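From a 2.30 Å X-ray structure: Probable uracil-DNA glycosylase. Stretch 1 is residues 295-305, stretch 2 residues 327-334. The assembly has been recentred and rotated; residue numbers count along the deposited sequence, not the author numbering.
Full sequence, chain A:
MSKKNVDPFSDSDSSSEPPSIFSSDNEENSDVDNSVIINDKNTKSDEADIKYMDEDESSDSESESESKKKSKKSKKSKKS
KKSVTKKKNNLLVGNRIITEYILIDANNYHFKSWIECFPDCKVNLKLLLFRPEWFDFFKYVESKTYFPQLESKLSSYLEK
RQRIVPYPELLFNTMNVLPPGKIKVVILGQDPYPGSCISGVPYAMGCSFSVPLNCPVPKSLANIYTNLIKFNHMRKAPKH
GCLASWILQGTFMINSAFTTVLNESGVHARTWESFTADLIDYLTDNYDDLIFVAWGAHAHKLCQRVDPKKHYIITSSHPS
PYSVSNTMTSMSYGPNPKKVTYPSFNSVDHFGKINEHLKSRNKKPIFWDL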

ATOM      1  N   TRP A 295      -6.778   4.659  -7.390  1.00 16.38           N
ATOM      2  CA  TRP A 295      -8.086   4.880  -6.794  1.00 18.63           C
ATOM      3  C   TRP A 295      -8.057   6.212  -6.027  1.00 21.67           C
ATOM      4  O   TRP A 295      -7.454   6.310  -4.950  1.00 16.42           O
ATOM      5  CB  TRP A 295      -8.449   3.710  -5.888  1.00 16.79           C
ATOM      6  CG  TRP A 295      -8.696   2.374  -6.586  1.00 16.73           C
ATOM      7  CD1 TRP A 295      -9.117   2.162  -7.875  1.00 15.32           C
ATOM      8  CD2 TRP A 295      -8.543   1.067  -5.994  1.00 17.36           C
ATOM      9  NE1 TRP A 295      -9.238   0.799  -8.117  1.00 16.77           N
ATOM     10  CE2 TRP A 295      -8.891   0.114  -6.979  1.00 14.97           C
ATOM     11  CE3 TRP A 295      -8.150   0.619  -4.724  1.00 16.01           C
ATOM     12  CZ2 TRP A 295      -8.849  -1.254  -6.737  1.00 14.65           C
ATOM     13  CZ3 TRP A 295      -8.117  -0.757  -4.480  1.00 17.14           C
ATOM     14  CH2 TRP A 295      -8.458  -1.672  -5.488  1.00 15.88           C
ATOM     15  N   GLY A 296      -8.719   7.234  -6.578  1.00 19.22           N
ATOM     16  CA  GLY A 296      -8.720   8.552  -5.985  1.00 19.18           C
ATOM     17  C   GLY A 296      -7.655   9.469  -6.576  1.00 18.98           C
ATOM     18  O   GLY A 296      -6.730   9.052  -7.281  1.00 19.63           O
ATOM     19  N   ALA A 297      -7.797  10.757  -6.261  1.00 19.73           N
ATOM     20  CA  ALA A 297      -6.992  11.790  -6.914  1.00 20.72           C
ATOM     21  C   ALA A 297      -5.536  11.753  -6.462  1.00 15.62           C
ATOM     22  O   ALA A 297      -4.620  11.961  -7.270  1.00 18.35           O
ATOM     23  CB  ALA A 297      -7.607  13.164  -6.641  1.00 22.56           C
ATOM     24  N   HIS A 298      -5.303  11.480  -5.183  1.00 17.10           N
ATOM     25  CA  HIS A 298      -3.942  11.389  -4.664  1.00 18.63           C
ATOM     26  C   HIS A 298      -3.146  10.258  -5.331  1.00 16.28           C
ATOM     27  O   HIS A 298      -2.014  10.459  -5.797  1.00 15.99           O
ATOM     28  CB  HIS A 298      -4.000  11.190  -3.147  1.00 19.55           C
ATOM     29  CG  HIS A 298      -2.664  10.928  -2.546  1.00 23.96           C
ATOM     30  ND1 HIS A 298      -1.731  11.924  -2.362  1.00 26.61           N
ATOM     31  CD2 HIS A 298      -2.066   9.772  -2.171  1.00 26.08           C
ATOM     32  CE1 HIS A 298      -0.625  11.398  -1.862  1.00 29.38           C
ATOM     33  NE2 HIS A 298      -0.805  10.096  -1.732  1.00 28.76           N
ATOM     34  N   ALA A 299      -3.720   9.054  -5.380  1.00 16.42           N
ATOM     35  CA  ALA A 299      -3.041   7.949  -6.054  1.00 19.63           C
ATOM     36  C   ALA A 299      -2.806   8.274  -7.528  1.00 19.05           C
ATOM     37  O   ALA A 299      -1.772   7.907  -8.100  1.00 18.91           O
ATOM     38  CB  ALA A 299      -3.856   6.662  -5.892  1.00 14.34           C
ATOM     39  N   HIS A 300      -3.744   9.001  -8.144  1.00 20.05           N
ATOM     40  CA  HIS A 300      -3.631   9.360  -9.554  1.00 19.13           C
ATOM     41  C   HIS A 300      -2.480  10.334  -9.795  1.00 19.08           C
ATOM     42  O   HIS A 300      -1.716  10.190 -10.772  1.00 17.44           O
ATOM     43  CB  HIS A 300      -4.949   9.962 -10.024  1.00 17.15           C
ATOM     44  CG  HIS A 300      -4.944  10.341 -11.469  1.00 22.96           C
ATOM     45  ND1 HIS A 300      -5.384  11.565 -11.923  1.00 19.58           N
ATOM     46  CD2 HIS A 300      -4.533   9.657 -12.563  1.00 19.44           C
ATOM     47  CE1 HIS A 300      -5.264  11.610 -13.236  1.00 21.57           C
ATOM     48  NE2 HIS A 300      -4.754  10.464 -13.650  1.00 19.74           N
ATOM     49  N   LYS A 301      -2.351  11.336  -8.923  1.00 16.64           N
ATOM     50  CA  LYS A 301      -1.177  12.192  -8.981  1.00 20.30           C
ATOM     51  C   LYS A 301       0.080  11.349  -8.922  1.00 21.61           C
ATOM     52  O   LYS A 301       0.973  11.488  -9.766  1.00 22.19           O
ATOM     53  CB  LYS A 301      -1.188  13.216  -7.849  1.00 20.92           C
ATOM     54  CG  LYS A 301       0.164  13.921  -7.698  1.00 27.86           C
ATOM     55  CD  LYS A 301       0.055  15.220  -6.905  1.00 30.28           C
ATOM     56  CE  LYS A 301      -0.095  14.961  -5.406  1.00 35.10           C
ATOM     57  NZ  LYS A 301       1.095  14.255  -4.856  1.00 29.85           N
ATOM     58  N   LEU A 302       0.151  10.425  -7.960  1.00 19.89           N
ATOM     59  CA  LEU A 302       1.366   9.617  -7.874  1.00 18.44           C
ATOM     60  C   LEU A 302       1.593   8.809  -9.147  1.00 18.99           C
ATOM     61  O   LEU A 302       2.732   8.662  -9.591  1.00 19.65           O
ATOM     62  CB  LEU A 302       1.309   8.688  -6.668  1.00 17.70           C
ATOM     63  CG  LEU A 302       1.386   9.369  -5.321  1.00 24.45           C
ATOM     64  CD1 LEU A 302       1.490   8.285  -4.286  1.00 25.30           C
ATOM     65  CD2 LEU A 302       2.579  10.305  -5.259  1.00 21.87           C
ATOM     66  N   CYS A 303       0.529   8.258  -9.739  1.00 16.66           N
ATOM     67  CA  CYS A 303       0.699   7.436 -10.937  1.00 19.69           C
ATOM     68  C   CYS A 303       1.065   8.250 -12.169  1.00 21.96           C
ATOM     69  O   CYS A 303       1.458   7.668 -13.190  1.00 24.40           O
ATOM     70  CB  CYS A 303      -0.568   6.633 -11.208  1.00 17.10           C
ATOM     71  SG  CYS A 303      -0.806   5.276 -10.002  1.00 23.29           S
ATOM     72  N   GLN A 304       0.932   9.568 -12.112  1.00 17.52           N
ATOM     73  CA  GLN A 304       1.469  10.393 -13.187  1.00 21.34           C
ATOM     74  C   GLN A 304       2.972  10.602 -13.088  1.00 20.82           C
ATOM     75  O   GLN A 304       3.533  11.334 -13.907  1.00 17.46           O
ATOM     76  CB  GLN A 304       0.733  11.723 -13.211  1.00 19.05           C
ATOM     77  CG  GLN A 304      -0.688  11.488 -13.666  1.00 22.47           C
ATOM     78  CD  GLN A 304      -1.496  12.730 -13.708  1.00 28.37           C
ATOM     79  OE1 GLN A 304      -1.281  13.594 -14.572  1.00 27.80           O
ATOM     80  NE2 GLN A 304      -2.432  12.855 -12.765  1.00 22.59           N
ATOM     81  N   ARG A 305       3.648   9.979 -12.119  1.00 22.78           N
ATOM     82  CA  ARG A 305       5.089   9.842 -12.242  1.00 18.25           C
ATOM     83  C   ARG A 305       5.468   8.780 -13.253  1.00 21.14           C
ATOM     84  O   ARG A 305       6.640   8.709 -13.643  1.00 23.40           O
ATOM     85  CB  ARG A 305       5.734   9.481 -10.904  1.00 21.34           C
ATOM     86  CG  ARG A 305       5.497  10.463  -9.767  1.00 21.27           C
ATOM     87  CD  ARG A 305       6.260   9.999  -8.549  1.00 22.14           C
ATOM     88  NE  ARG A 305       7.707  10.141  -8.727  1.00 25.44           N
ATOM     89  CZ  ARG A 305       8.377  11.252  -8.427  1.00 24.01           C
ATOM     90  NH1 ARG A 305       7.727  12.315  -7.945  1.00 16.60           N
ATOM     91  NH2 ARG A 305       9.687  11.307  -8.614  1.00 24.31           N
ATOM     92  N   THR A 327     -18.229   9.813  -9.863  1.00 27.52           N
ATOM     93  CA  THR A 327     -17.038  10.115 -10.651  1.00 27.62           C
ATOM     94  C   THR A 327     -16.046  10.931  -9.818  1.00 21.85           C
ATOM     95  O   THR A 327     -16.366  11.468  -8.761  1.00 24.40           O
ATOM     96  CB  THR A 327     -17.381  10.914 -11.907  1.00 24.64           C
ATOM     97  OG1 THR A 327     -17.824  12.223 -11.523  1.00 24.06           O
ATOM     98  CG2 THR A 327     -18.451  10.231 -12.714  1.00 25.97           C
ATOM     99  N   MET A 328     -14.832  11.037 -10.322  1.00 23.60           N
ATOM    100  CA  MET A 328     -13.790  11.804  -9.659  1.00 23.82           C
ATOM    101  C   MET A 328     -13.212  12.792 -10.652  1.00 25.07           C
ATOM    102  O   MET A 328     -13.071  12.475 -11.833  1.00 24.41           O
ATOM    103  CB  MET A 328     -12.671  10.895  -9.135  1.00 21.18           C
ATOM    104  CG  MET A 328     -11.314  11.568  -9.094  1.00 26.28           C
ATOM    105  SD  MET A 328      -9.978  10.424  -8.799  1.00 31.94           S
ATOM    106  CE  MET A 328      -9.454   9.912 -10.424  1.00 23.72           C
ATOM    107  N   THR A 329     -12.863  13.979 -10.176  1.00 23.55           N
ATOM    108  CA  THR A 329     -12.142  14.943 -10.991  1.00 28.35           C
ATOM    109  C   THR A 329     -10.711  15.060 -10.477  1.00 24.75           C
ATOM    110  O   THR A 329     -10.484  15.218  -9.276  1.00 23.93           O
ATOM    111  CB  THR A 329     -12.858  16.294 -10.988  1.00 30.09           C
ATOM    112  OG1 THR A 329     -14.133  16.135 -11.623  1.00 36.74           O
ATOM    113  CG2 THR A 329     -12.078  17.288 -11.776  1.00 32.82           C
ATOM    114  N   SER A 330      -9.750  14.946 -11.381  1.00 27.08           N
ATOM    115  CA  SER A 330      -8.357  14.891 -10.980  1.00 24.54           C
ATOM    116  C   SER A 330      -7.498  15.640 -11.984  1.00 28.21           C
ATOM    117  O   SER A 330      -7.721  15.553 -13.197  1.00 26.76           O
ATOM    118  CB  SER A 330      -7.882  13.443 -10.860  1.00 23.90           C
ATOM    119  OG  SER A 330      -6.526  13.384 -10.477  1.00 26.29           O
ATOM    120  N   MET A 331      -6.499  16.347 -11.462  1.00 24.27           N
ATOM    121  CA  MET A 331      -5.625  17.158 -12.296  1.00 26.84           C
ATOM    122  C   MET A 331      -4.781  16.256 -13.185  1.00 28.22           C
ATOM    123  O   MET A 331      -4.103  15.340 -12.707  1.00 28.75           O
ATOM    124  CB  MET A 331      -4.743  18.046 -11.423  1.00 25.16           C
ATOM    125  CG  MET A 331      -3.788  18.937 -12.210  1.00 32.43           C
ATOM    126  SD  MET A 331      -4.599  19.997 -13.431  1.00 30.43           S
ATOM    127  CE  MET A 331      -5.354  21.227 -12.364  1.00 30.36           C
ATOM    128  N   SER A 332      -4.862  16.484 -14.482  1.00 26.87           N
ATOM    129  CA  SER A 332      -4.054  15.767 -15.455  1.00 27.35           C
ATOM    130  C   SER A 332      -2.913  16.693 -15.818  1.00 31.67           C
ATOM    131  O   SER A 332      -3.118  17.719 -16.485  1.00 33.06           O
ATOM    132  CB  SER A 332      -4.866  15.370 -16.683  1.00 31.82           C
ATOM    133  OG  SER A 332      -4.078  14.577 -17.550  1.00 31.85           O
ATOM    134  N   TYR A 333      -1.726  16.348 -15.336  1.00 34.98           N
ATOM    135  CA  TYR A 333      -0.550  17.185 -15.480  1.00 34.75           C
ATOM    136  C   TYR A 333       0.014  17.093 -16.896  1.00 33.86           C
ATOM    137  O   TYR A 333      -0.348  16.224 -17.698  1.00 38.21           O
ATOM    138  CB  TYR A 333       0.508  16.781 -14.458  1.00 33.14           C
ATOM    139  CG  TYR A 333       0.072  16.957 -13.017  1.00 34.00           C
ATOM    140  CD1 TYR A 333       0.308  18.156 -12.349  1.00 30.14           C
ATOM    141  CD2 TYR A 333      -0.567  15.924 -12.319  1.00 33.08           C
ATOM    142  CE1 TYR A 333      -0.084  18.341 -11.034  1.00 27.09           C
ATOM    143  CE2 TYR A 333      -0.961  16.102 -10.988  1.00 30.51           C
ATOM    144  CZ  TYR A 333      -0.711  17.323 -10.355  1.00 32.81           C
ATOM    145  OH  TYR A 333      -1.084  17.540  -9.038  1.00 34.90           O
ATOM    146  N   GLY A 334       0.919  18.011 -17.197  1.00 38.42           N
ATOM    147  CA  GLY A 334       1.586  18.033 -18.474  1.00 41.97           C
ATOM    148  C   GLY A 334       1.816  19.438 -18.999  1.00 45.74           C
ATOM    149  O   GLY A 334       1.857  20.425 -18.245  1.00 39.81           O
TER

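A short helix, 297-303, lies alongside the strand 328-332, the two running in nearly the same direction with 26° between them and their axes 8.3 Å apart at closest approach. The contact buries 398 Å², both sides summed, with Y333, Q304 and M328 giving the largest shares.

T327 stays clear of the helix, and the contact begins with M328. Its CB points toward stretch 1, and chi1 and chi2 are both t, so the chain extends far enough to set its sulfur against the start of the helix: M328 SD lies 3.4 Å from G296 C and 3.4 Å from A297 N. The CB of A297 adds an apolar contact, 4.2 Å from M328 SD. A long, flexible, unbranched side chain suits this buried position, because it can reach across to the backbone at the helix's first turn. G296, the N-cap, is glycine for a reason of its own: at phi 95° and psi 167° a CB would be jammed against the carbonyl oxygen of the residue before it.

T329 follows the alternation of the strand and turns its side chain away from the helix, leaving it exposed, as a polar, beta-branched residue in a strand can well be.

S330 turns back toward the helix at the tightest point of the register, where its CA is 5.3 Å from that of A297. Small residues on both sides permit this approach; A297 CB sits 4.0 Å from S330 OG. The serine is buried but not left unpaired. With chi1 at t, S330 OG meets H300 ND1 at 2.6 Å in a short, nearly linear hydrogen bond, whose donor could be either atom. H300, also t at chi1, points toward the strand and receives the hydroxyl at its ring edge, near the ring plane, where a ring nitrogen can bond.

M331 contributes mainly through its backbone. Its side chain starts sideways and its end leads away, while its carbonyl accepts a hydrogen bond from Q304, with NE2 of Q304 3.0 Å from M331 O at an angle of 178°. Q304 lies just past the helix and points its CB toward stretch 2; its NE2 also makes a weak bond, 3.4 Å, back to H300 O.

S332 lies between the two backbone groups that Q304 engages, its CA 3.6 Å from Q304 OE1, and its small side chain points sideways.

At Y333 the other half of the amide is used: Y333 N donates to Q304 OE1 at 2.9 Å. One glutamine thus reads both a carbonyl and an NH of stretch 2, a task fitted to a side chain that carries donor and acceptor together. The CB of Y333 points toward stretch 1, and the ring has Q304 OE1 at its edge, 3.3 Å from Y333 CD2, while Y333 OH reaches 3.4 Å from K301 CD. Here the aliphatic part of the lysine packs by the tyrosine, while its charged end leads away. G334 makes no contact with stretch 1.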